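Local structure of purine nucleoside phosphorylase (Schistosoma mansoni, 6B2L) at residues 242-247 and 260-265; 113-118 and 235-240; 120-125 and 217-222. The protein catalyses the reversible phosphorolysis of purine nucleosides such as inosine and guanosine, giving the free base and ribose 1-phosphate. All coordinates share one frame; numbering follows the deposited sequence.

Contact 1. Residues 242-247 and 260-265; sequences LIANNS and EKVLAV. With 2IM (piperidin-2-imine), chain I.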
ATOM      1  N   LEU A 242     -18.163   8.637  14.361  1.00 21.95           N
ATOM      2  CA  LEU A 242     -18.090   9.379  15.620  1.00 25.27           C
ATOM      3  C   LEU A 242     -16.650   9.848  15.834  1.00 23.43           C
ATOM      4  O   LEU A 242     -15.712   9.029  15.798  1.00 22.95           O
ATOM      5  CB  LEU A 242     -18.536   8.508  16.797  1.00 25.35           C
ATOM      6  CG  LEU A 242     -18.286   9.079  18.191  1.00 22.63           C
ATOM      7  CD1 LEU A 242     -19.043  10.405  18.404  1.00 26.89           C
ATOM      8  CD2 LEU A 242     -18.770   8.052  19.202  1.00 24.49           C
ATOM      9  N   ILE A 243     -16.465  11.154  16.042  1.00 22.24           N
ATOM     10  CA  ILE A 243     -15.125  11.734  16.182  1.00 22.23           C
ATOM     11  C   ILE A 243     -14.624  11.555  17.607  1.00 22.07           C
ATOM     12  O   ILE A 243     -15.202  12.097  18.553  1.00 23.77           O
ATOM     13  CB  ILE A 243     -15.121  13.220  15.794  1.00 24.13           C
ATOM     14  CG1 ILE A 243     -15.683  13.402  14.372  1.00 23.10           C
ATOM     15  CG2 ILE A 243     -13.713  13.791  15.903  1.00 26.56           C
ATOM     16  CD1 ILE A 243     -14.954  12.577  13.307  1.00 26.78           C
ATOM     17  N   ALA A 244     -13.508  10.825  17.767  1.00 21.87           N
ATOM     18  CA  ALA A 244     -12.944  10.596  19.094  1.00 22.37           C
ATOM     19  C   ALA A 244     -12.048  11.737  19.565  1.00 21.33           C
ATOM     20  O   ALA A 244     -11.946  11.977  20.768  1.00 25.59           O
ATOM     21  CB  ALA A 244     -12.159   9.285  19.118  1.00 28.68           C
ATOM     22  N   ASN A 245     -11.423  12.464  18.636  1.00 22.90           N
ATOM     23  CA  ASN A 245     -10.369  13.442  18.931  1.00 20.43           C
ATOM     24  C   ASN A 245     -10.119  14.201  17.637  1.00 27.67           C
ATOM     25  O   ASN A 245     -10.497  13.722  16.562  1.00 25.24           O
ATOM     26  CB  ASN A 245      -9.088  12.760  19.416  1.00 23.40           C
ATOM     27  CG  ASN A 245      -8.365  12.006  18.289  1.00 28.08           C
ATOM     28  OD1 ASN A 245      -8.843  10.980  17.807  1.00 27.08           O
ATOM     29  ND2 ASN A 245      -7.225  12.525  17.861  1.00 25.80           N
ATOM     30  N   ASN A 246      -9.484  15.385  17.725  1.00 23.79           N
ATOM     31  CA  ASN A 246      -8.991  16.071  16.532  1.00 22.78           C
ATOM     32  C   ASN A 246      -7.474  15.885  16.486  1.00 21.92           C
ATOM     33  O   ASN A 246      -6.740  16.453  17.313  1.00 24.26           O
ATOM     34  CB  ASN A 246      -9.362  17.554  16.504  1.00 25.08           C
ATOM     35  CG  ASN A 246      -8.986  18.183  15.212  1.00 23.58           C
ATOM     36  OD1 ASN A 246      -7.797  18.314  14.912  1.00 26.66           O
ATOM     37  ND2 ASN A 246      -9.992  18.512  14.372  1.00 28.43           N
ATOM     38  N   SER A 247      -7.013  15.069  15.535  1.00 23.66           N
ATOM     39  CA  SER A 247      -5.612  14.679  15.483  1.00 20.73           C
ATOM     40  C   SER A 247      -4.694  15.842  15.114  1.00 21.61           C
ATOM     41  O   SER A 247      -3.505  15.815  15.453  1.00 22.66           O
ATOM     42  CB  SER A 247      -5.448  13.524  14.484  1.00 24.93           C
ATOM     43  OG  SER A 247      -6.162  12.396  14.954  1.00 26.65           O
ATOM     44  N   GLU A 260      -8.315   3.892  25.490  1.00 30.75           N
ATOM     45  CA  GLU A 260      -9.214   4.182  26.608  1.00 48.01           C
ATOM     46  C   GLU A 260      -9.945   5.503  26.392  1.00 28.48           C
ATOM     47  O   GLU A 260     -11.150   5.632  26.707  1.00 28.91           O
ATOM     48  CB  GLU A 260      -8.424   4.194  27.918  1.00 91.33           C
ATOM     49  CG  GLU A 260      -7.881   2.819  28.322  1.00131.71           C
ATOM     50  CD  GLU A 260      -6.821   2.286  27.369  1.00144.10           C
ATOM     51  OE1 GLU A 260      -5.908   3.053  26.999  1.00149.97           O
ATOM     52  OE2 GLU A 260      -6.911   1.103  26.976  1.00136.24           O
ATOM     53  N   LYS A 261      -9.253   6.504  25.859  1.00 28.00           N
ATOM     54  CA  LYS A 261      -9.920   7.780  25.596  1.00 34.23           C
ATOM     55  C   LYS A 261     -10.958   7.633  24.498  1.00 32.22           C
ATOM     56  O   LYS A 261     -12.053   8.217  24.565  1.00 29.24           O
ATOM     57  CB  LYS A 261      -8.904   8.847  25.192  1.00 56.93           C
ATOM     58  CG  LYS A 261      -7.875   9.236  26.226  1.00 83.99           C
ATOM     59  CD  LYS A 261      -7.085  10.418  25.681  1.00105.49           C
ATOM     60  CE  LYS A 261      -5.779  10.646  26.394  1.00128.09           C
ATOM     61  NZ  LYS A 261      -5.000  11.694  25.688  1.00129.17           N
ATOM     62  N   VAL A 262     -10.639   6.830  23.487  1.00 26.99           N
ATOM     63  CA  VAL A 262     -11.562   6.600  22.389  1.00 24.73           C
ATOM     64  C   VAL A 262     -12.850   5.972  22.897  1.00 25.94           C
ATOM     65  O   VAL A 262     -13.951   6.426  22.563  1.00 26.39           O
ATOM     66  CB  VAL A 262     -10.892   5.716  21.328  1.00 28.02           C
ATOM     67  CG1 VAL A 262     -11.900   5.295  20.261  1.00 31.79           C
ATOM     68  CG2 VAL A 262      -9.744   6.471  20.683  1.00 28.13           C
ATOM     69  N   LEU A 263     -12.731   4.912  23.703  1.00 26.14           N
ATOM     70  CA  LEU A 263     -13.917   4.210  24.187  1.00 25.13           C
ATOM     71  C   LEU A 263     -14.749   5.080  25.116  1.00 24.49           C
ATOM     72  O   LEU A 263     -15.958   4.870  25.221  1.00 25.62           O
ATOM     73  CB  LEU A 263     -13.547   2.928  24.925  1.00 25.23           C
ATOM     74  CG  LEU A 263     -12.994   1.759  24.092  1.00 41.57           C
ATOM     75  CD1 LEU A 263     -12.788   0.525  24.960  1.00 58.82           C
ATOM     76  CD2 LEU A 263     -13.922   1.419  22.924  1.00 45.22           C
ATOM     77  N   ALA A 264     -14.127   6.030  25.825  1.00 24.46           N
ATOM     78  CA  ALA A 264     -14.917   6.918  26.686  1.00 24.88           C
ATOM     79  C   ALA A 264     -15.790   7.862  25.876  1.00 25.32           C
ATOM     80  O   ALA A 264     -16.915   8.186  26.301  1.00 26.62           O
ATOM     81  CB  ALA A 264     -13.992   7.709  27.609  1.00 29.30           C
ATOM     82  N   VAL A 265     -15.291   8.342  24.729  1.00 24.48           N
ATOM     83  CA  VAL A 265     -16.154   9.110  23.824  1.00 27.83           C
ATOM     84  C   VAL A 265     -17.299   8.251  23.305  1.00 29.61           C
ATOM     85  O   VAL A 265     -18.447   8.707  23.225  1.00 26.71           O
ATOM     86  CB  VAL A 265     -15.337   9.710  22.670  1.00 27.32           C
ATOM     87  CG1 VAL A 265     -16.251  10.511  21.753  1.00 27.75           C
ATOM     88  CG2 VAL A 265     -14.295  10.621  23.249  1.00 28.17           C
TER
HETATM   89  N2  2IM I 308      -7.620   9.017  16.260  0.97 26.33           N
HETATM   90  C1  2IM I 308      -8.270   7.975  16.033  0.97 28.62           C
HETATM   91  N1  2IM I 308      -7.959   7.201  14.872  0.97 23.26           N
HETATM   92  C4  2IM I 308      -8.670   6.005  14.482  0.97 23.70           C
HETATM   93  C5  2IM I 308      -9.595   5.442  15.562  0.97 31.79           C
HETATM   94  C3  2IM I 308     -10.310   6.519  16.340  0.97 30.52           C
HETATM   95  C2  2IM I 308      -9.380   7.526  16.976  0.97 25.94           C
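N2 of the bound piperidin-2-imine donates to Asn245 OD1 at 2.8 Å, and the ligand is also hydrogen-bonded to Glu203 OE2, while its ring carbon C2 packs against Ala244 CB and Val262 CG2. The cyclic amidine is probably protonated, which would strengthen both bonds. Asn245 suits the place because its amide accepts at one end and donates at the other; the bonds of ND2 settle which end faces the ligand. ND2 reaches Ser247 OG over 3.1 Å in a bent bond (140°), with the hydroxyl tilted out of the amide plane, and it also donates to Asp250. A chi1 of 71°, which sets CG between the backbone N and the carbonyl carbon, brings the amide there. Ser247 OG in turn meets Glu203, tying both ligand-binding groups into one network. In the phosphorylase superfamily an asparagine and a glutamate hold the purine base in the trimeric enzymes, so the small amidine probably occupies the base site. Ala244 and Asn245, near the end of the strand that closes at 246, line this site, and the 260-265 segment of a helix runs past at 138° with the axes 8.0 Å apart at their closest. Ala244 suits this approach: its single methyl, CB, lies 4.0 Å from Val262 CG2. The same valine methyl extends to ligand C2 at 3.9 Å, so it serves both helix packing and pocket wall. One turn on, Val265 spreads its two branches over the strand backbone, CG1 against Ile243 O and CG2 against Ala244 O, a carbonyl whose hydrogen bond comes from Ser128 OG. Leu242 adds its branch point, CG, 4.3 Å from Val265 CG1. At the far end of the strand, Asn246 acts as N-cap of the following helix, its OD1 accepting from Leu249 N.

Contact 2. Residues 113-118 and 235-240; sequences LLITNL and IKVLAV. With 2IM (piperidin-2-imine), chain I; DMS (dimethyl sulfoxide), chain C.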
ATOM      1  N   LEU A 113     -27.481  -1.114   3.888  1.00 23.50           N
ATOM      2  CA  LEU A 113     -26.506  -1.416   4.938  1.00 21.76           C
ATOM      3  C   LEU A 113     -26.162  -0.124   5.670  1.00 23.44           C
ATOM      4  O   LEU A 113     -25.743   0.852   5.031  1.00 23.25           O
ATOM      5  CB  LEU A 113     -25.246  -2.062   4.346  1.00 23.98           C
ATOM      6  CG  LEU A 113     -24.058  -2.346   5.255  1.00 21.93           C
ATOM      7  CD1 LEU A 113     -24.410  -3.379   6.293  1.00 25.37           C
ATOM      8  CD2 LEU A 113     -22.893  -2.891   4.420  1.00 24.23           C
ATOM      9  N   LEU A 114     -26.361  -0.107   7.002  1.00 22.87           N
ATOM     10  CA  LEU A 114     -26.027   1.033   7.860  1.00 20.95           C
ATOM     11  C   LEU A 114     -24.772   0.718   8.674  1.00 24.51           C
ATOM     12  O   LEU A 114     -24.703  -0.349   9.291  1.00 23.69           O
ATOM     13  CB  LEU A 114     -27.192   1.362   8.796  1.00 21.54           C
ATOM     14  CG  LEU A 114     -28.615   1.442   8.185  1.00 22.25           C
ATOM     15  CD1 LEU A 114     -29.687   1.641   9.285  1.00 25.50           C
ATOM     16  CD2 LEU A 114     -28.678   2.619   7.158  1.00 25.38           C
ATOM     17  N   ILE A 115     -23.799   1.655   8.713  1.00 22.08           N
ATOM     18  CA  ILE A 115     -22.478   1.422   9.330  1.00 21.04           C
ATOM     19  C   ILE A 115     -22.080   2.587  10.239  1.00 27.93           C
ATOM     20  O   ILE A 115     -22.258   3.748   9.867  1.00 24.56           O
ATOM     21  CB  ILE A 115     -21.400   1.230   8.245  1.00 23.01           C
ATOM     22  CG1 ILE A 115     -21.793   0.106   7.280  1.00 24.94           C
ATOM     23  CG2 ILE A 115     -20.037   0.913   8.913  1.00 28.34           C
ATOM     24  CD1 ILE A 115     -20.862  -0.020   6.047  1.00 25.85           C
ATOM     25  N   THR A 116     -21.546   2.287  11.440  1.00 26.11           N
ATOM     26  CA  THR A 116     -20.919   3.316  12.281  1.00 24.02           C
ATOM     27  C   THR A 116     -19.461   2.939  12.555  1.00 25.20           C
ATOM     28  O   THR A 116     -19.070   1.768  12.445  1.00 23.65           O
ATOM     29  CB  THR A 116     -21.670   3.547  13.613  1.00 28.40           C
ATOM     30  OG1 THR A 116     -21.663   2.341  14.414  1.00 27.18           O
ATOM     31  CG2 THR A 116     -23.134   3.998  13.349  1.00 27.07           C
ATOM     32  N   ASN A 117     -18.640   3.956  12.861  1.00 23.64           N
ATOM     33  CA  ASN A 117     -17.236   3.734  13.224  1.00 22.37           C
ATOM     34  C   ASN A 117     -16.754   4.876  14.119  1.00 26.57           C
ATOM     35  O   ASN A 117     -17.411   5.907  14.248  1.00 22.38           O
ATOM     36  CB  ASN A 117     -16.316   3.609  11.987  1.00 21.88           C
ATOM     37  CG  ASN A 117     -16.252   4.873  11.146  1.00 21.96           C
ATOM     38  OD1 ASN A 117     -15.853   5.935  11.617  1.00 25.96           O
ATOM     39  ND2 ASN A 117     -16.544   4.727   9.856  1.00 24.66           N
ATOM     40  N   LEU A 118     -15.616   4.652  14.788  1.00 23.00           N
ATOM     41  CA  LEU A 118     -14.875   5.697  15.499  1.00 20.74           C
ATOM     42  C   LEU A 118     -13.712   6.188  14.637  1.00 23.61           C
ATOM     43  O   LEU A 118     -12.995   5.391  14.016  1.00 26.98           O
ATOM     44  CB  LEU A 118     -14.353   5.170  16.831  1.00 26.23           C
ATOM     45  CG  LEU A 118     -15.427   4.974  17.909  1.00 43.53           C
ATOM     46  CD1 LEU A 118     -15.044   3.816  18.799  1.00 51.62           C
ATOM     47  CD2 LEU A 118     -15.588   6.244  18.719  1.00 69.41           C
ATOM     48  N   ILE A 235     -25.919  -2.986  -2.970  1.00 20.41           N
ATOM     49  CA  ILE A 235     -26.500  -2.623  -1.679  1.00 20.29           C
ATOM     50  C   ILE A 235     -26.210  -1.145  -1.390  1.00 22.97           C
ATOM     51  O   ILE A 235     -25.051  -0.708  -1.479  1.00 24.53           O
ATOM     52  CB  ILE A 235     -25.932  -3.527  -0.564  1.00 20.88           C
ATOM     53  CG1 ILE A 235     -26.367  -4.987  -0.799  1.00 23.26           C
ATOM     54  CG2 ILE A 235     -26.341  -3.048   0.836  1.00 22.83           C
ATOM     55  CD1 ILE A 235     -25.806  -5.996   0.188  1.00 23.11           C
ATOM     56  N   LYS A 236     -27.253  -0.381  -1.033  1.00 24.19           N
ATOM     57  CA  LYS A 236     -27.105   1.037  -0.682  1.00 23.59           C
ATOM     58  C   LYS A 236     -26.484   1.166   0.704  1.00 22.07           C
ATOM     59  O   LYS A 236     -26.739   0.333   1.577  1.00 23.85           O
ATOM     60  CB  LYS A 236     -28.468   1.741  -0.672  1.00 26.68           C
ATOM     61  CG  LYS A 236     -29.188   1.754  -2.011  1.00 30.73           C
ATOM     62  CD  LYS A 236     -30.651   2.266  -1.856  1.00 42.15           C
ATOM     63  CE  LYS A 236     -30.736   3.676  -1.317  1.00 78.83           C
ATOM     64  NZ  LYS A 236     -32.148   4.161  -1.202  1.00 94.09           N
ATOM     65  N   VAL A 237     -25.689   2.237   0.922  1.00 22.23           N
ATOM     66  CA  VAL A 237     -24.922   2.404   2.164  1.00 21.24           C
ATOM     67  C   VAL A 237     -25.115   3.794   2.777  1.00 23.04           C
ATOM     68  O   VAL A 237     -25.088   4.803   2.061  1.00 23.59           O
ATOM     69  CB  VAL A 237     -23.412   2.169   1.924  1.00 21.90           C
ATOM     70  CG1 VAL A 237     -22.600   2.583   3.171  1.00 23.20           C
ATOM     71  CG2 VAL A 237     -23.124   0.720   1.565  1.00 21.32           C
ATOM     72  N   LEU A 238     -25.288   3.841   4.118  1.00 22.49           N
ATOM     73  CA  LEU A 238     -25.078   5.025   4.953  1.00 21.51           C
ATOM     74  C   LEU A 238     -23.968   4.702   5.951  1.00 24.00           C
ATOM     75  O   LEU A 238     -24.053   3.684   6.642  1.00 23.29           O
ATOM     76  CB  LEU A 238     -26.352   5.415   5.739  1.00 24.85           C
ATOM     77  CG  LEU A 238     -26.257   6.507   6.823  1.00 23.16           C
ATOM     78  CD1 LEU A 238     -26.097   7.853   6.165  1.00 28.53           C
ATOM     79  CD2 LEU A 238     -27.517   6.537   7.725  1.00 30.07           C
ATOM     80  N   ALA A 239     -22.941   5.552   6.026  1.00 21.34           N
ATOM     81  CA  ALA A 239     -21.839   5.364   6.971  1.00 19.63           C
ATOM     82  C   ALA A 239     -21.621   6.640   7.774  1.00 22.99           C
ATOM     83  O   ALA A 239     -21.575   7.728   7.194  1.00 24.21           O
ATOM     84  CB  ALA A 239     -20.563   4.963   6.209  1.00 22.36           C
ATOM     85  N   VAL A 240     -21.502   6.511   9.109  1.00 23.66           N
ATOM     86  CA  VAL A 240     -21.408   7.657  10.017  1.00 21.69           C
ATOM     87  C   VAL A 240     -20.221   7.431  10.953  1.00 24.17           C
ATOM     88  O   VAL A 240     -20.135   6.387  11.606  1.00 24.54           O
ATOM     89  CB  VAL A 240     -22.702   7.853  10.821  1.00 24.79           C
ATOM     90  CG1 VAL A 240     -22.592   9.077  11.754  1.00 29.85           C
ATOM     91  CG2 VAL A 240     -23.917   8.046   9.868  1.00 26.62           C
TER
HETATM   92  N2  2IM I 308      -7.620   9.017  16.260  0.97 26.33           N
HETATM   93  C1  2IM I 308      -8.270   7.975  16.033  0.97 28.62           C
HETATM   94  N1  2IM I 308      -7.959   7.201  14.872  0.97 23.26           N
HETATM   95  C4  2IM I 308      -8.670   6.005  14.482  0.97 23.70           C
HETATM   96  C5  2IM I 308      -9.595   5.442  15.562  0.97 31.79           C
HETATM   97  C3  2IM I 308     -10.310   6.519  16.340  0.97 30.52           C
HETATM   98  C2  2IM I 308      -9.380   7.526  16.976  0.97 25.94           C
HETATM   99  S   DMS C 302     -14.485   1.086  14.742  0.93 43.43           S
HETATM  100  O   DMS C 302     -15.645   1.939  15.131  0.93 71.17           O
HETATM  101  C1  DMS C 302     -14.935  -0.658  14.698  0.93 43.19           C
HETATM  102  C2  DMS C 302     -13.823   1.469  13.131  0.93 37.06           C
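Leu113 and Ile115 each use both N and O to bind strand 236-240, in the regular ladder of two parallel neighbours at the centre of the alpha/beta sheet. Leu113 N donates to Lys236 O at 2.8 Å and Leu113 O accepts from Leu238 N. Ile115 N then takes Leu238 O at 2.9 Å and Ile115 O receives Val240 N at 3.0 Å; Asn117 N closes the row on Val240 O. Leu114 and Thr116, alternating with these, bond to Gly30 and Ile32, in and just after strand 29-31, and Thr116 O also takes Arg86 NH1. Thr116 OG1 meets Gly34 N and the modified residue at position 33. The Asn117 amide is satisfied at both ends, OD1 by Ser241 OG and ND2 by Thr223 OG1. Beyond the ladder, Leu118 N donates to the oxygen of a dimethyl sulfoxide, probably from the crystallisation liquor, at 2.7 Å, which Ser35 N also holds; as in related enzymes, this is probably the phosphate site. Apolar side chains suit faces that helices largely cover, 224-232 over Leu113, Ile115 and Val237, 259-283 over Leu114, while Ala239 and Val240 meet strand 131-139. On the Leu113 face, Ile115 CB lies 4.3 Å from Ala239 CB. On the other, the leucines cross obliquely, Leu114 CD2 resting 3.9 Å from Leu238 CB.

Contact 3. Residues 120-125 and 217-222; sequences GGINRK and DVVGMS. With 2IM (piperidin-2-imine), chain I.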
ATOM      1  N   GLY A 120     -10.604   9.519  13.804  1.00 20.70           N
ATOM      2  CA  GLY A 120      -9.906  10.751  14.136  1.00 21.42           C
ATOM      3  C   GLY A 120     -10.345  11.892  13.232  1.00 22.19           C
ATOM      4  O   GLY A 120     -10.563  11.718  12.027  1.00 22.62           O
ATOM      5  N   GLY A 121     -10.526  13.074  13.839  1.00 21.52           N
ATOM      6  CA  GLY A 121     -10.841  14.272  13.073  1.00 26.37           C
ATOM      7  C   GLY A 121      -9.599  14.951  12.493  1.00 21.89           C
ATOM      8  O   GLY A 121      -8.596  15.149  13.190  1.00 24.52           O
ATOM      9  N   ILE A 122      -9.686  15.325  11.218  1.00 21.26           N
ATOM     10  CA  ILE A 122      -8.651  16.064  10.513  1.00 21.36           C
ATOM     11  C   ILE A 122      -9.090  17.510  10.238  1.00 24.18           C
ATOM     12  O   ILE A 122      -8.382  18.457  10.577  1.00 27.23           O
ATOM     13  CB  ILE A 122      -8.275  15.337   9.199  1.00 22.03           C
ATOM     14  CG1 ILE A 122      -7.788  13.896   9.439  1.00 22.67           C
ATOM     15  CG2 ILE A 122      -7.225  16.132   8.417  1.00 27.02           C
ATOM     16  CD1 ILE A 122      -6.469  13.770  10.244  1.00 25.69           C
ATOM     17  N   ASN A 123     -10.261  17.692   9.623  1.00 24.69           N
ATOM     18  CA  ASN A 123     -10.840  19.027   9.406  1.00 27.90           C
ATOM     19  C   ASN A 123     -10.886  19.815  10.708  1.00 28.66           C
ATOM     20  O   ASN A 123     -11.319  19.307  11.754  1.00 26.93           O
ATOM     21  CB  ASN A 123     -12.251  18.861   8.814  1.00 34.59           C
ATOM     22  CG  ASN A 123     -12.868  20.178   8.316  1.00 36.32           C
ATOM     23  OD1 ASN A 123     -12.878  21.185   9.016  1.00 39.28           O
ATOM     24  ND2 ASN A 123     -13.392  20.150   7.097  1.00 36.51           N
ATOM     25  N   ARG A 124     -10.435  21.070  10.653  1.00 31.86           N
ATOM     26  CA  ARG A 124     -10.345  21.850  11.877  1.00 35.27           C
ATOM     27  C   ARG A 124     -11.709  22.181  12.477  1.00 27.60           C
ATOM     28  O   ARG A 124     -11.763  22.553  13.650  1.00 30.03           O
ATOM     29  CB  ARG A 124      -9.544  23.125  11.614  1.00 64.22           C
ATOM     30  CG  ARG A 124      -8.058  22.849  11.405  1.00104.70           C
ATOM     31  CD  ARG A 124      -7.306  24.105  11.015  1.00127.42           C
ATOM     32  NE  ARG A 124      -5.871  23.880  10.865  1.00111.86           N
ATOM     33  CZ  ARG A 124      -5.017  23.761  11.879  1.00 81.95           C
ATOM     34  NH1 ARG A 124      -5.447  23.825  13.134  1.00 62.10           N
ATOM     35  NH2 ARG A 124      -3.729  23.565  11.635  1.00 80.02           N
ATOM     36  N   LYS A 125     -12.806  22.030  11.732  1.00 33.34           N
ATOM     37  CA  LYS A 125     -14.128  22.272  12.312  1.00 32.75           C
ATOM     38  C   LYS A 125     -14.616  21.142  13.226  1.00 31.98           C
ATOM     39  O   LYS A 125     -15.648  21.306  13.890  1.00 36.75           O
ATOM     40  CB  LYS A 125     -15.169  22.484  11.207  1.00 56.79           C
ATOM     41  CG  LYS A 125     -14.927  23.691  10.333  1.00 81.73           C
ATOM     42  CD  LYS A 125     -16.154  23.986   9.490  1.00107.42           C
ATOM     43  CE  LYS A 125     -16.007  25.273   8.702  1.00134.65           C
ATOM     44  NZ  LYS A 125     -15.096  25.125   7.533  1.00152.00           N
ATOM     45  N   ASP A 217     -11.279  14.683   5.653  1.00 22.61           N
ATOM     46  CA  ASP A 217     -11.935  15.232   6.833  1.00 24.14           C
ATOM     47  C   ASP A 217     -11.755  14.369   8.080  1.00 26.30           C
ATOM     48  O   ASP A 217     -11.681  14.909   9.186  1.00 24.85           O
ATOM     49  CB  ASP A 217     -13.421  15.420   6.557  1.00 26.20           C
ATOM     50  CG  ASP A 217     -13.676  16.467   5.472  1.00 36.79           C
ATOM     51  OD1 ASP A 217     -13.471  17.663   5.754  1.00 38.99           O
ATOM     52  OD2 ASP A 217     -14.075  16.099   4.349  1.00 26.25           O
ATOM     53  N   VAL A 218     -11.733  13.041   7.939  1.00 22.63           N
ATOM     54  CA  VAL A 218     -11.633  12.100   9.058  1.00 21.96           C
ATOM     55  C   VAL A 218     -10.764  10.927   8.594  1.00 22.82           C
ATOM     56  O   VAL A 218     -10.557  10.719   7.398  1.00 23.50           O
ATOM     57  CB  VAL A 218     -13.020  11.598   9.567  1.00 21.54           C
ATOM     58  CG1 VAL A 218     -13.931  12.760   9.912  1.00 25.67           C
ATOM     59  CG2 VAL A 218     -13.735  10.721   8.527  1.00 23.08           C
ATOM     60  N   VAL A 219     -10.253  10.143   9.556  1.00 22.55           N
ATOM     61  CA  VAL A 219      -9.397   8.975   9.267  1.00 19.89           C
ATOM     62  C   VAL A 219      -9.772   7.827  10.205  1.00 21.64           C
ATOM     63  O   VAL A 219     -10.042   8.027  11.393  1.00 21.42           O
ATOM     64  CB  VAL A 219      -7.888   9.324   9.390  1.00 19.89           C
ATOM     65  CG1 VAL A 219      -7.534   9.863  10.740  1.00 21.52           C
ATOM     66  CG2 VAL A 219      -7.016   8.084   9.015  1.00 24.65           C
ATOM     67  N   GLY A 220      -9.829   6.613   9.663  1.00 22.08           N
ATOM     68  CA  GLY A 220     -10.053   5.438  10.489  1.00 20.67           C
ATOM     69  C   GLY A 220      -9.552   4.165   9.823  1.00 19.36           C
ATOM     70  O   GLY A 220      -9.021   4.195   8.707  1.00 20.98           O
ATOM     71  N   MET A 221      -9.788   3.024  10.513  1.00 19.27           N
ATOM     72  CA  MET A 221      -9.205   1.732  10.141  1.00 18.46           C
ATOM     73  C   MET A 221     -10.237   0.688   9.725  1.00 21.73           C
ATOM     74  O   MET A 221      -9.940  -0.510   9.793  1.00 19.53           O
ATOM     75  CB  MET A 221      -8.383   1.171  11.311  1.00 23.89           C
ATOM     76  CG  MET A 221      -7.370   2.120  11.890  1.00 27.29           C
ATOM     77  SD  MET A 221      -6.614   1.383  13.391  1.00 26.12           S
ATOM     78  CE  MET A 221      -5.787   2.834  14.001  1.00 29.66           C
ATOM     79  N   SER A 222     -11.444   1.106   9.345  1.00 18.86           N
ATOM     80  CA  SER A 222     -12.520   0.156   8.996  1.00 20.84           C
ATOM     81  C   SER A 222     -13.330   0.693   7.816  1.00 23.48           C
ATOM     82  O   SER A 222     -12.922   1.624   7.117  1.00 20.96           O
ATOM     83  CB  SER A 222     -13.412  -0.094  10.214  1.00 23.01           C
ATOM     84  OG  SER A 222     -14.197   1.048  10.530  1.00 26.89           O
TER
HETATM   85  N2  2IM I 308      -7.620   9.017  16.260  0.97 26.33           N
HETATM   86  C1  2IM I 308      -8.270   7.975  16.033  0.97 28.62           C
HETATM   87  N1  2IM I 308      -7.959   7.201  14.872  0.97 23.26           N
HETATM   88  C4  2IM I 308      -8.670   6.005  14.482  0.97 23.70           C
HETATM   89  C5  2IM I 308      -9.595   5.442  15.562  0.97 31.79           C
HETATM   90  C3  2IM I 308     -10.310   6.519  16.340  0.97 30.52           C
HETATM   91  C2  2IM I 308      -9.380   7.526  16.976  0.97 25.94           C
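Asn123 and Asp217 lie side by side, joined by a nearly straight bond (172°) from Asn123 ND2 to Asp217 OD1 at 2.8 Å. The amide and carboxylate are almost coplanar, 22° apart, and the oxygen is met close to its C-O axis. Asp217 OD2 goes to Val193 N, so both carboxylate oxygens are used. Asn123 suits this turn because its two ends do opposite work: OD1 accepts from Lys125 N in an Asx turn while ND2 donates. Asp217 also offers its backbone O to two donors on one face of the carbonyl, Ile122 N at 2.9 Å and Asn123 N at 3.2 Å. Further along, Gly120 and Val219 form a hydrogen-bonded antiparallel pair, exchanging N-H and C=O both ways, each bond 2.9 Å. Packing takes over beyond: the Ile122 and Val219 side chains cross at an angle, Ile122 CD1 4.1 Å from Val219 CG1, and both pack against helix 205-213. Gly120, without a side chain, lets piperidin-2-imine N2 come within 3.6 Å of its CA, and Val219 O lies 3.9 Å from ligand C4. The short antiparallel pair thus borders what is probably the purine-base site of this phosphorylase fold.

In the fold
All three contacts reach one sheet, contact 1 by packing a helix on it, and are largely buried, but contact 2 lies about 5 Å from the chain centre, whereas the centres of contacts 1 and 3 are some 17 and 15 Å out. Contact 2 shares strand 236-246 with contact 1 and strand 112-121 with contact 3. The innermost is chiefly backbone ladder and aliphatic packing; contact 3 adds a carboxylate-amide bond where strand gives way to loop, and contact 1 has no hydrogen bond between its segments. Probable backbone hydrogen bonds join them: Leu242 N to Asn117 O, and Asn245 O to Gly121 N. The C-terminal ends of strands 112-121 and 236-246, with strand 218-220 beside them, meet at one ligand pocket.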